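Local atomic coordinates of DUF3863 domain-containing protein (Parabacteroides distasonis, PDB entry 3LM3), a protein that is of unknown function but may be a carbohydrate-active enzyme, a glycoside hydrolase or a deacetylase. Residues M28-P33 with H43-V48; V48-L53 with E287-H292; V36-K41 with F76-L81. All blocks are in the same frame, centred on the assembly; numbering follows the deposited sequence.

Contact 1: residues M28-P33 with H43-V48; sequences MIRTTP and HPRDEV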
loop_
_atom_site.group_PDB
_atom_site.type_symbol
_atom_site.label_atom_id
_atom_site.label_comp_id
_atom_site.label_asym_id
_atom_site.label_seq_id
_atom_site.Cartn_x
_atom_site.Cartn_y
_atom_site.Cartn_z
HETATM N N MSE A 28 -8.019 -10.180 2.063
HETATM C CA MSE A 28 -7.237 -11.247 1.450
HETATM C C MSE A 28 -7.743 -12.618 1.888
HETATM O O MSE A 28 -7.989 -12.847 3.091
HETATM C CB MSE A 28 -5.771 -11.136 1.818
HETATM C CG MSE A 28 -4.874 -12.186 1.240
HETATM SE SE MSE A 28 -3.063 -11.940 1.882
HETATM C CE MSE A 28 -2.182 -13.083 0.587
ATOM N N ILE A 29 -7.907 -13.503 0.914
ATOM C CA ILE A 29 -8.297 -14.897 1.122
ATOM C C ILE A 29 -7.133 -15.789 0.658
ATOM O O ILE A 29 -6.608 -15.633 -0.435
ATOM C CB ILE A 29 -9.542 -15.267 0.315
ATOM C CG1 ILE A 29 -10.702 -14.289 0.552
ATOM C CG2 ILE A 29 -9.960 -16.725 0.612
ATOM C CD1 ILE A 29 -11.170 -14.175 1.937
ATOM N N ARG A 30 -6.726 -16.757 1.485
ATOM C CA ARG A 30 -5.533 -17.581 1.218
ATOM C C ARG A 30 -5.691 -18.947 1.861
ATOM O O ARG A 30 -6.639 -19.154 2.604
ATOM C CB ARG A 30 -4.272 -16.861 1.731
ATOM C CG ARG A 30 -4.208 -16.687 3.228
ATOM C CD ARG A 30 -3.329 -15.533 3.641
ATOM N NE ARG A 30 -2.998 -15.620 5.048
ATOM C CZ ARG A 30 -2.315 -14.692 5.708
ATOM N NH1 ARG A 30 -1.954 -13.564 5.110
ATOM N NH2 ARG A 30 -1.994 -14.928 6.989
ATOM N N THR A 31 -4.770 -19.879 1.576
ATOM C CA THR A 31 -4.709 -21.180 2.233
ATOM C C THR A 31 -3.514 -21.280 3.167
ATOM O O THR A 31 -3.500 -22.112 4.061
ATOM C CB THR A 31 -4.712 -22.387 1.265
ATOM O OG1 THR A 31 -3.380 -22.687 0.804
ATOM C CG2 THR A 31 -5.709 -22.225 0.095
ATOM N N THR A 32 -2.497 -20.475 2.932
ATOM C CA THR A 32 -1.299 -20.356 3.784
ATOM C C THR A 32 -0.836 -18.894 3.675
ATOM O O THR A 32 -1.287 -18.171 2.758
ATOM C CB THR A 32 -0.155 -21.299 3.344
ATOM O OG1 THR A 32 0.365 -20.862 2.075
ATOM C CG2 THR A 32 -0.587 -22.743 3.228
ATOM N N PRO A 33 0.025 -18.403 4.592
ATOM C CA PRO A 33 0.216 -16.967 4.638
ATOM C C PRO A 33 0.928 -16.307 3.476
ATOM O O PRO A 33 0.552 -15.201 3.092
ATOM C CB PRO A 33 1.012 -16.741 5.934
ATOM C CG PRO A 33 0.636 -17.871 6.789
ATOM C CD PRO A 33 0.474 -19.040 5.847
ATOM N N HIS A 43 5.621 -19.596 3.948
ATOM C CA HIS A 43 5.267 -19.728 5.362
ATOM C C HIS A 43 4.548 -21.045 5.530
ATOM O O HIS A 43 3.669 -21.377 4.731
ATOM C CB HIS A 43 4.342 -18.585 5.744
ATOM C CG HIS A 43 4.174 -18.417 7.216
ATOM N ND1 HIS A 43 3.576 -19.375 8.010
ATOM C CD2 HIS A 43 4.549 -17.414 8.042
ATOM C CE1 HIS A 43 3.595 -18.961 9.269
ATOM N NE2 HIS A 43 4.165 -17.769 9.312
ATOM N N PRO A 44 4.898 -21.833 6.558
ATOM C CA PRO A 44 4.370 -23.182 6.679
ATOM C C PRO A 44 2.959 -23.349 7.249
ATOM O O PRO A 44 2.403 -24.443 7.187
ATOM C CB PRO A 44 5.384 -23.867 7.631
ATOM C CG PRO A 44 5.926 -22.796 8.391
ATOM C CD PRO A 44 5.958 -21.566 7.543
ATOM N N ARG A 45 2.369 -22.274 7.754
ATOM C CA ARG A 45 1.092 -22.405 8.447
ATOM C C ARG A 45 -0.066 -22.788 7.519
ATOM O O ARG A 45 -0.354 -22.091 6.551
ATOM C CB ARG A 45 0.741 -21.118 9.176
ATOM C CG ARG A 45 -0.599 -21.195 9.924
ATOM C CD ARG A 45 -1.114 -19.807 10.153
ATOM N NE ARG A 45 -0.284 -19.055 11.078
ATOM C CZ ARG A 45 -0.208 -17.734 11.137
ATOM N NH1 ARG A 45 -0.848 -16.954 10.269
ATOM N NH2 ARG A 45 0.559 -17.173 12.070
ATOM N N ASP A 46 -0.756 -23.864 7.854
ATOM C CA ASP A 46 -1.949 -24.323 7.147
ATOM C C ASP A 46 -3.153 -23.557 7.701
ATOM O O ASP A 46 -3.523 -23.735 8.866
ATOM C CB ASP A 46 -2.115 -25.820 7.349
ATOM C CG ASP A 46 -3.384 -26.383 6.744
ATOM O OD1 ASP A 46 -4.238 -25.651 6.224
ATOM O OD2 ASP A 46 -3.581 -27.627 6.776
ATOM N N GLU A 47 -3.742 -22.679 6.881
ATOM C CA GLU A 47 -4.865 -21.847 7.304
ATOM C C GLU A 47 -6.211 -22.264 6.733
ATOM O O GLU A 47 -7.167 -21.469 6.776
ATOM C CB GLU A 47 -4.589 -20.382 6.950
ATOM C CG GLU A 47 -3.457 -19.747 7.727
ATOM C CD GLU A 47 -3.254 -18.307 7.372
ATOM O OE1 GLU A 47 -3.636 -17.924 6.235
ATOM O OE2 GLU A 47 -2.712 -17.511 8.159
ATOM N N VAL A 48 -6.336 -23.484 6.202
ATOM C CA VAL A 48 -7.617 -23.926 5.694
ATOM C C VAL A 48 -8.741 -23.722 6.709
ATOM O O VAL A 48 -9.789 -23.183 6.379
ATOM C CB VAL A 48 -7.527 -25.374 5.184
ATOM C CG1 VAL A 48 -8.912 -25.944 4.948
ATOM C CG2 VAL A 48 -6.638 -25.404 3.921
HETATM O O HOH W 1 -3.122 -24.980 3.603
HETATM O O HOH W 2 2.821 -19.748 2.787
#
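Arg30 and Glu47 join in a side-on salt bridge that folds back the loop leaving the C-terminal end of strand 21-29, a parallel strand of what is probably a beta/alpha barrel, as in related polysaccharide deacetylases and glycoside hydrolases of this clan. Arg30 NE lies 2.7 Å from Glu47 OE1 and Arg30 NH2 2.9 Å from Glu47 OE2, both meeting the carboxylate's syn lone pairs. The two planes are only 13° apart, so the pair of N-H groups that arginine offers matches the two oxygens. Arg45 NH1 reaches the same OE2 at 2.9 Å, nearly in line with its C-O bond, and Gln289 NE2 also binds there. This shared anion would offset the repulsion between the two arginines.

Pro33, a rigid hydrocarbon ring without an N-H, packs beside the salt bridge. Its CG sits over one face of the His43 ring, 3.8 Å from the centroid, in a CH-pi contact, while Pro33 CD is 3.2 Å from Arg45 O. Pro33 CA also lies over one face of the Arg30 guanidinium, offset toward its rim.

A second shell of backbone and side-chain bonds holds the turn. Glu47 N donates to Thr31 O, and Asp46 OD1 accepts from Val48 N in an Asx turn. The hydroxyls of Thr31 and Thr32 both bond to Glu35, and Trp34 meets His43 edge-to-face. The imidazole is held from the side as well: CG stands anti to the backbone N (chi1 -166°), and His43 ND1 accepts from Arg45 N at 3.2 Å, in the ring plane.

Contact 2: residues V48-L53 with E287-H292; sequences VDWHTL and EAQMVH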
loop_
_atom_site.group_PDB
_atom_site.type_symbol
_atom_site.label_atom_id
_atom_site.label_comp_id
_atom_site.label_asym_id
_atom_site.label_seq_id
_atom_site.Cartn_x
_atom_site.Cartn_y
_atom_site.Cartn_z
ATOM N N VAL A 48 -6.336 -23.484 6.202
ATOM C CA VAL A 48 -7.617 -23.926 5.694
ATOM C C VAL A 48 -8.741 -23.722 6.709
ATOM O O VAL A 48 -9.789 -23.183 6.379
ATOM C CB VAL A 48 -7.527 -25.374 5.184
ATOM C CG1 VAL A 48 -8.912 -25.944 4.948
ATOM C CG2 VAL A 48 -6.638 -25.404 3.921
ATOM N N ASP A 49 -8.510 -24.103 7.964
ATOM C CA ASP A 49 -9.527 -24.004 8.980
ATOM C C ASP A 49 -9.734 -22.589 9.491
ATOM O O ASP A 49 -10.688 -22.316 10.204
ATOM C CB ASP A 49 -9.189 -24.941 10.145
ATOM C CG ASP A 49 -9.168 -26.413 9.745
ATOM O OD1 ASP A 49 -9.734 -26.817 8.698
ATOM O OD2 ASP A 49 -8.559 -27.201 10.504
ATOM N N TRP A 50 -8.861 -21.655 9.087
ATOM C CA TRP A 50 -8.924 -20.261 9.502
ATOM C C TRP A 50 -9.790 -19.421 8.548
ATOM O O TRP A 50 -9.998 -18.220 8.783
ATOM C CB TRP A 50 -7.518 -19.644 9.550
ATOM C CG TRP A 50 -6.542 -20.312 10.486
ATOM C CD1 TRP A 50 -6.461 -21.623 10.784
ATOM C CD2 TRP A 50 -5.494 -19.666 11.206
ATOM N NE1 TRP A 50 -5.426 -21.846 11.671
ATOM C CE2 TRP A 50 -4.816 -20.656 11.942
ATOM C CE3 TRP A 50 -5.077 -18.346 11.314
ATOM C CZ2 TRP A 50 -3.737 -20.353 12.777
ATOM C CZ3 TRP A 50 -4.004 -18.055 12.146
ATOM C CH2 TRP A 50 -3.362 -19.047 12.854
ATOM N N HIS A 51 -10.288 -20.068 7.487
ATOM C CA HIS A 51 -11.088 -19.431 6.457
ATOM C C HIS A 51 -12.455 -20.094 6.457
ATOM O O HIS A 51 -12.584 -21.266 6.133
ATOM C CB HIS A 51 -10.430 -19.524 5.078
ATOM C CG HIS A 51 -9.191 -18.692 4.964
ATOM N ND1 HIS A 51 -7.964 -19.105 5.429
ATOM C CD2 HIS A 51 -9.022 -17.419 4.533
ATOM C CE1 HIS A 51 -7.085 -18.125 5.257
ATOM N NE2 HIS A 51 -7.702 -17.093 4.705
ATOM N N THR A 52 -13.471 -19.338 6.841
ATOM C CA THR A 52 -14.846 -19.834 6.886
ATOM C C THR A 52 -15.766 -18.820 6.216
ATOM O O THR A 52 -15.501 -17.601 6.208
ATOM C CB THR A 52 -15.372 -20.123 8.305
ATOM O OG1 THR A 52 -15.569 -18.896 9.001
ATOM C CG2 THR A 52 -14.428 -21.051 9.062
ATOM N N LEU A 53 -16.874 -19.324 5.681
ATOM C CA LEU A 53 -17.898 -18.457 5.136
ATOM C C LEU A 53 -18.410 -17.485 6.193
ATOM O O LEU A 53 -18.522 -16.304 5.938
ATOM C CB LEU A 53 -19.052 -19.293 4.593
ATOM C CG LEU A 53 -20.314 -18.518 4.160
ATOM C CD1 LEU A 53 -20.030 -17.487 3.037
ATOM C CD2 LEU A 53 -21.402 -19.512 3.741
ATOM N N GLU A 287 -6.436 -9.233 6.343
ATOM C CA GLU A 287 -6.524 -10.631 5.981
ATOM C C GLU A 287 -7.712 -11.277 6.680
ATOM O O GLU A 287 -7.907 -11.090 7.885
ATOM C CB GLU A 287 -5.251 -11.343 6.373
ATOM C CG GLU A 287 -3.981 -10.843 5.683
ATOM C CD GLU A 287 -3.399 -9.545 6.234
ATOM O OE1 GLU A 287 -3.789 -9.053 7.327
ATOM O OE2 GLU A 287 -2.458 -9.034 5.603
ATOM N N ALA A 288 -8.515 -12.001 5.905
ATOM C CA ALA A 288 -9.707 -12.670 6.444
ATOM C C ALA A 288 -9.358 -13.570 7.630
ATOM O O ALA A 288 -10.149 -13.694 8.569
ATOM C CB ALA A 288 -10.389 -13.462 5.373
ATOM N N GLN A 289 -8.200 -14.208 7.580
ATOM C CA GLN A 289 -7.800 -15.134 8.640
ATOM C C GLN A 289 -7.650 -14.466 10.002
ATOM O O GLN A 289 -7.551 -15.169 11.027
ATOM C CB GLN A 289 -6.535 -15.902 8.265
ATOM C CG GLN A 289 -5.268 -15.098 7.973
ATOM C CD GLN A 289 -4.610 -14.488 9.192
ATOM O OE1 GLN A 289 -4.740 -13.308 9.443
ATOM N NE2 GLN A 289 -3.894 -15.310 9.974
HETATM N N MSE A 290 -7.649 -13.135 10.055
HETATM C CA MSE A 290 -7.517 -12.444 11.347
HETATM C C MSE A 290 -8.668 -12.765 12.272
HETATM O O MSE A 290 -8.504 -12.784 13.522
HETATM C CB MSE A 290 -7.407 -10.922 11.189
HETATM C CG MSE A 290 -6.071 -10.461 10.708
HETATM SE SE MSE A 290 -5.792 -8.566 10.669
HETATM C CE MSE A 290 -7.479 -8.113 9.825
ATOM N N VAL A 291 -9.842 -13.026 11.714
ATOM C CA VAL A 291 -11.023 -13.394 12.531
ATOM C C VAL A 291 -10.702 -14.656 13.339
ATOM O O VAL A 291 -11.011 -14.739 14.533
ATOM C CB VAL A 291 -12.280 -13.588 11.643
ATOM C CG1 VAL A 291 -13.361 -14.397 12.340
ATOM C CG2 VAL A 291 -12.777 -12.235 11.126
ATOM N N HIS A 292 -10.068 -15.630 12.702
ATOM C CA HIS A 292 -9.672 -16.867 13.398
ATOM C C HIS A 292 -8.484 -16.636 14.336
ATOM O O HIS A 292 -8.453 -17.157 15.478
ATOM C CB HIS A 292 -9.292 -17.950 12.395
ATOM C CG HIS A 292 -9.153 -19.305 13.001
ATOM N ND1 HIS A 292 -10.244 -20.101 13.246
ATOM C CD2 HIS A 292 -8.067 -20.015 13.397
ATOM C CE1 HIS A 292 -9.842 -21.242 13.778
ATOM N NE2 HIS A 292 -8.527 -21.214 13.873
HETATM O O HOH W 3 -6.714 -14.449 5.058
#
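Trp50 and His292 form the aromatic part of this contact, which packs the loop after strand 21-29 against the turn after the neighbouring parallel strand 280-287, two beta-to-alpha connections at the same end of the probable barrel. His292 CD2 stands over one face of the indole, offset toward its rim and 3.3 Å from Trp50 CG. The rings are neither stacked nor edge-to-face: the His292 ring and the five-membered ring of Trp50 have centroids 4.1 Å apart and planes inclined at 36°. A CH-pi contact adds to this, with Trp50 CA 4.0 Å from the centroid of the His292 ring and over its face. His292 CG is anti to its backbone N (chi1 -168°), which carries CG to 3.6 Å from Trp50 CA. The broad indole suits this place because it can meet a histidine with its face and an amide with its edge.

That edge contact is polar against apolar. Gln289 NE2 lies near the indole plane, 3.5 Å from Trp50 CZ3, and the two side chains run side by side in the same direction. NE2 is hydrogen-bonded to Glu293 and Glu47, and the indole edge packs beside it. Nearer the backbone, Gln289 CB packs against His51 CE1 at 3.8 Å.

No direct hydrogen bond crosses, but one water links the segments: it accepts from Gln289 N at 2.9 Å and lies 2.8 Å from His51 NE2. His51 ND1 bonds to Glu47 O, so both ring nitrogens of this buried histidine have partners.

Thr52 caps helix 53-64 through OG1 to Gly55 N. His51 and Ala288 both rest on Ile29 of strand 21-29; His51 also touches Ile91 of helix 86-102, and Val291 touches helix 296-313.

Contact 3: residues V36-K41 with F76-L81; sequences VSRDVK and FTMNAL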
loop_
_atom_site.group_PDB
_atom_site.type_symbol
_atom_site.label_atom_id
_atom_site.label_comp_id
_atom_site.label_asym_id
_atom_site.label_seq_id
_atom_site.Cartn_x
_atom_site.Cartn_y
_atom_site.Cartn_z
ATOM N N VAL A 36 3.091 -17.418 -2.803
ATOM C CA VAL A 36 3.277 -16.617 -4.017
ATOM C C VAL A 36 2.975 -17.405 -5.276
ATOM O O VAL A 36 2.739 -16.818 -6.336
ATOM C CB VAL A 36 4.721 -16.081 -4.091
ATOM C CG1 VAL A 36 5.020 -15.097 -2.928
ATOM C CG2 VAL A 36 5.769 -17.178 -4.131
ATOM N N SER A 37 2.939 -18.733 -5.177
ATOM C CA SER A 37 2.505 -19.580 -6.280
ATOM C C SER A 37 1.835 -20.822 -5.715
ATOM O O SER A 37 1.614 -20.910 -4.507
ATOM C CB SER A 37 3.682 -19.905 -7.208
ATOM O OG SER A 37 3.227 -20.556 -8.377
ATOM N N ARG A 38 1.512 -21.782 -6.564
ATOM C CA ARG A 38 0.844 -22.983 -6.086
ATOM C C ARG A 38 1.727 -23.800 -5.137
ATOM O O ARG A 38 1.280 -24.253 -4.081
ATOM C CB ARG A 38 0.440 -23.871 -7.259
ATOM C CG ARG A 38 -0.613 -23.255 -8.131
ATOM C CD ARG A 38 -0.963 -24.142 -9.322
ATOM N NE ARG A 38 -2.041 -23.573 -10.154
ATOM C CZ ARG A 38 -1.865 -22.813 -11.247
ATOM N NH1 ARG A 38 -0.638 -22.499 -11.672
ATOM N NH2 ARG A 38 -2.916 -22.368 -11.927
ATOM N N ASP A 39 2.979 -23.985 -5.536
ATOM C CA ASP A 39 3.933 -24.840 -4.794
ATOM C C ASP A 39 4.959 -24.033 -3.998
ATOM O O ASP A 39 5.835 -24.605 -3.356
ATOM C CB ASP A 39 4.639 -25.792 -5.777
ATOM C CG ASP A 39 5.489 -25.046 -6.825
ATOM O OD1 ASP A 39 5.067 -24.001 -7.345
ATOM O OD2 ASP A 39 6.621 -25.489 -7.119
ATOM N N VAL A 40 4.908 -22.709 -4.042
ATOM C CA VAL A 40 5.881 -21.875 -3.364
ATOM C C VAL A 40 5.173 -21.219 -2.199
ATOM O O VAL A 40 4.570 -20.155 -2.342
ATOM C CB VAL A 40 6.531 -20.831 -4.303
ATOM C CG1 VAL A 40 7.603 -20.022 -3.566
ATOM C CG2 VAL A 40 7.121 -21.535 -5.542
ATOM N N LYS A 41 5.230 -21.905 -1.065
ATOM C CA LYS A 41 4.559 -21.522 0.162
ATOM C C LYS A 41 5.631 -21.111 1.126
ATOM O O LYS A 41 6.301 -21.957 1.714
ATOM C CB LYS A 41 3.733 -22.677 0.692
ATOM C CG LYS A 41 2.601 -23.101 -0.187
ATOM C CD LYS A 41 1.958 -24.369 0.376
ATOM C CE LYS A 41 0.651 -24.656 -0.254
ATOM N NZ LYS A 41 0.103 -25.950 0.250
ATOM N N PHE A 76 -7.533 -12.965 -3.782
ATOM C CA PHE A 76 -7.321 -14.396 -3.542
ATOM C C PHE A 76 -5.942 -14.840 -4.000
ATOM O O PHE A 76 -5.509 -14.504 -5.100
ATOM C CB PHE A 76 -8.302 -15.222 -4.380
ATOM C CG PHE A 76 -9.745 -15.187 -3.914
ATOM C CD1 PHE A 76 -10.557 -14.092 -4.126
ATOM C CD2 PHE A 76 -10.281 -16.288 -3.295
ATOM C CE1 PHE A 76 -11.893 -14.112 -3.700
ATOM C CE2 PHE A 76 -11.608 -16.303 -2.856
ATOM C CZ PHE A 76 -12.387 -15.222 -3.052
ATOM N N THR A 77 -5.284 -15.687 -3.213
ATOM C CA THR A 77 -4.115 -16.391 -3.714
ATOM C C THR A 77 -4.530 -17.465 -4.744
ATOM O O THR A 77 -5.699 -17.817 -4.851
ATOM C CB THR A 77 -3.386 -17.103 -2.609
ATOM O OG1 THR A 77 -4.234 -18.133 -2.072
ATOM C CG2 THR A 77 -2.945 -16.129 -1.545
HETATM N N MSE A 78 -3.562 -18.003 -5.478
HETATM C CA MSE A 78 -3.893 -19.018 -6.468
HETATM C C MSE A 78 -4.507 -20.218 -5.807
HETATM O O MSE A 78 -5.506 -20.758 -6.289
HETATM C CB MSE A 78 -2.681 -19.432 -7.300
HETATM C CG MSE A 78 -3.074 -20.357 -8.435
HETATM SE SE MSE A 78 -3.999 -19.438 -9.875
HETATM C CE MSE A 78 -2.408 -18.637 -10.697
ATOM N N ASN A 79 -3.922 -20.639 -4.698
ATOM C CA ASN A 79 -4.454 -21.828 -4.023
ATOM C C ASN A 79 -5.863 -21.590 -3.482
ATOM O O ASN A 79 -6.698 -22.498 -3.526
ATOM C CB ASN A 79 -3.481 -22.294 -2.933
ATOM C CG ASN A 79 -2.199 -22.887 -3.512
ATOM O OD1 ASN A 79 -2.194 -23.355 -4.657
ATOM N ND2 ASN A 79 -1.107 -22.805 -2.764
ATOM N N ALA A 80 -6.173 -20.363 -3.032
ATOM C CA ALA A 80 -7.537 -20.069 -2.580
ATOM C C ALA A 80 -8.520 -20.036 -3.753
ATOM O O ALA A 80 -9.700 -20.390 -3.604
ATOM C CB ALA A 80 -7.586 -18.784 -1.817
ATOM N N LEU A 81 -8.067 -19.581 -4.929
ATOM C CA LEU A 81 -8.923 -19.606 -6.122
ATOM C C LEU A 81 -9.263 -21.010 -6.570
ATOM O O LEU A 81 -10.357 -21.266 -7.059
ATOM C CB LEU A 81 -8.259 -18.917 -7.323
ATOM C CG LEU A 81 -8.223 -17.411 -7.263
ATOM C CD1 LEU A 81 -7.406 -16.908 -8.471
ATOM C CD2 LEU A 81 -9.644 -16.827 -7.177
HETATM O O HOH W 4 -1.182 -19.868 -4.085
#
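Arg38 lays one face of its guanidinium against Met78, a selenomethionine, at the capped N-terminus of helix 78-82, which follows strand 73-76 in the parallel sheet of this probable beta/alpha barrel. Met78 CG lies 3.6 Å above the guanidinium plane, toward its rim, and Met78 SE is 3.7 Å from Arg38 NH2. Arg38 is extended from CG to NE, whereas Met78 bends at chi2 (73°) and again at chi3, its CG and SE lying over the guanidinium face. Arginine suits the place because its face can accept an apolar partner while its N-H groups, at the edge, pair with charges: NE with Glu82 and NH1 with Glu129.

Asn79 crosses the Arg38 side chain at a slant and holds the loop by its backbone. Its amide plane is turned 59° from the guanidinium, and Asn79 ND2 donates to Arg38 O at 3.1 Å, with the acceptor close to the amide plane and an N-H...O angle of 164°. The amide oxygen meets hydrocarbon, Asn79 OD1 being 3.4 Å from Arg38 CA. Asn79 ND2 also bonds to Glu35 OE1, and both bonds together would settle which way the amide is flipped. At the margin, the extended Lys41 brings CE to 3.6 Å from Asn79 ND2.

The helix end is closed by Thr77, a residue well suited to N-caps, whose OG1 accepts from Ala80 N at 3.1 Å and also bonds to Glu35. Asn79 N, another N-H of the first turn, instead meets a water: it donates to that water at 2.9 Å, and the water in turn donates to Ser37 O at 3.0 Å.

In the fold
Contact 1 lies between the other two, its centre about 9 Å from each, while contacts 2 and 3 do not touch, their centres about 16 Å and their nearest atoms about 7 Å apart. Strand 21-29 explains the arrangement: it pairs with 280-287 and with 73-76, and at its end Met28 O is 3.0 Å from Ala288 N and Ile29 O 3.1 Å from Thr77 N, both probable hydrogen bonds. Contacts 1 and 2 share Val48 and are joined through Glu47 and Gln289. Glu35 ties contact 1 to contact 3, reaching Thr31 and Thr32 on one hand and Thr77 and Asn79 on the other. All three thus gather around the loop between strand 21-29 and helix 53-64.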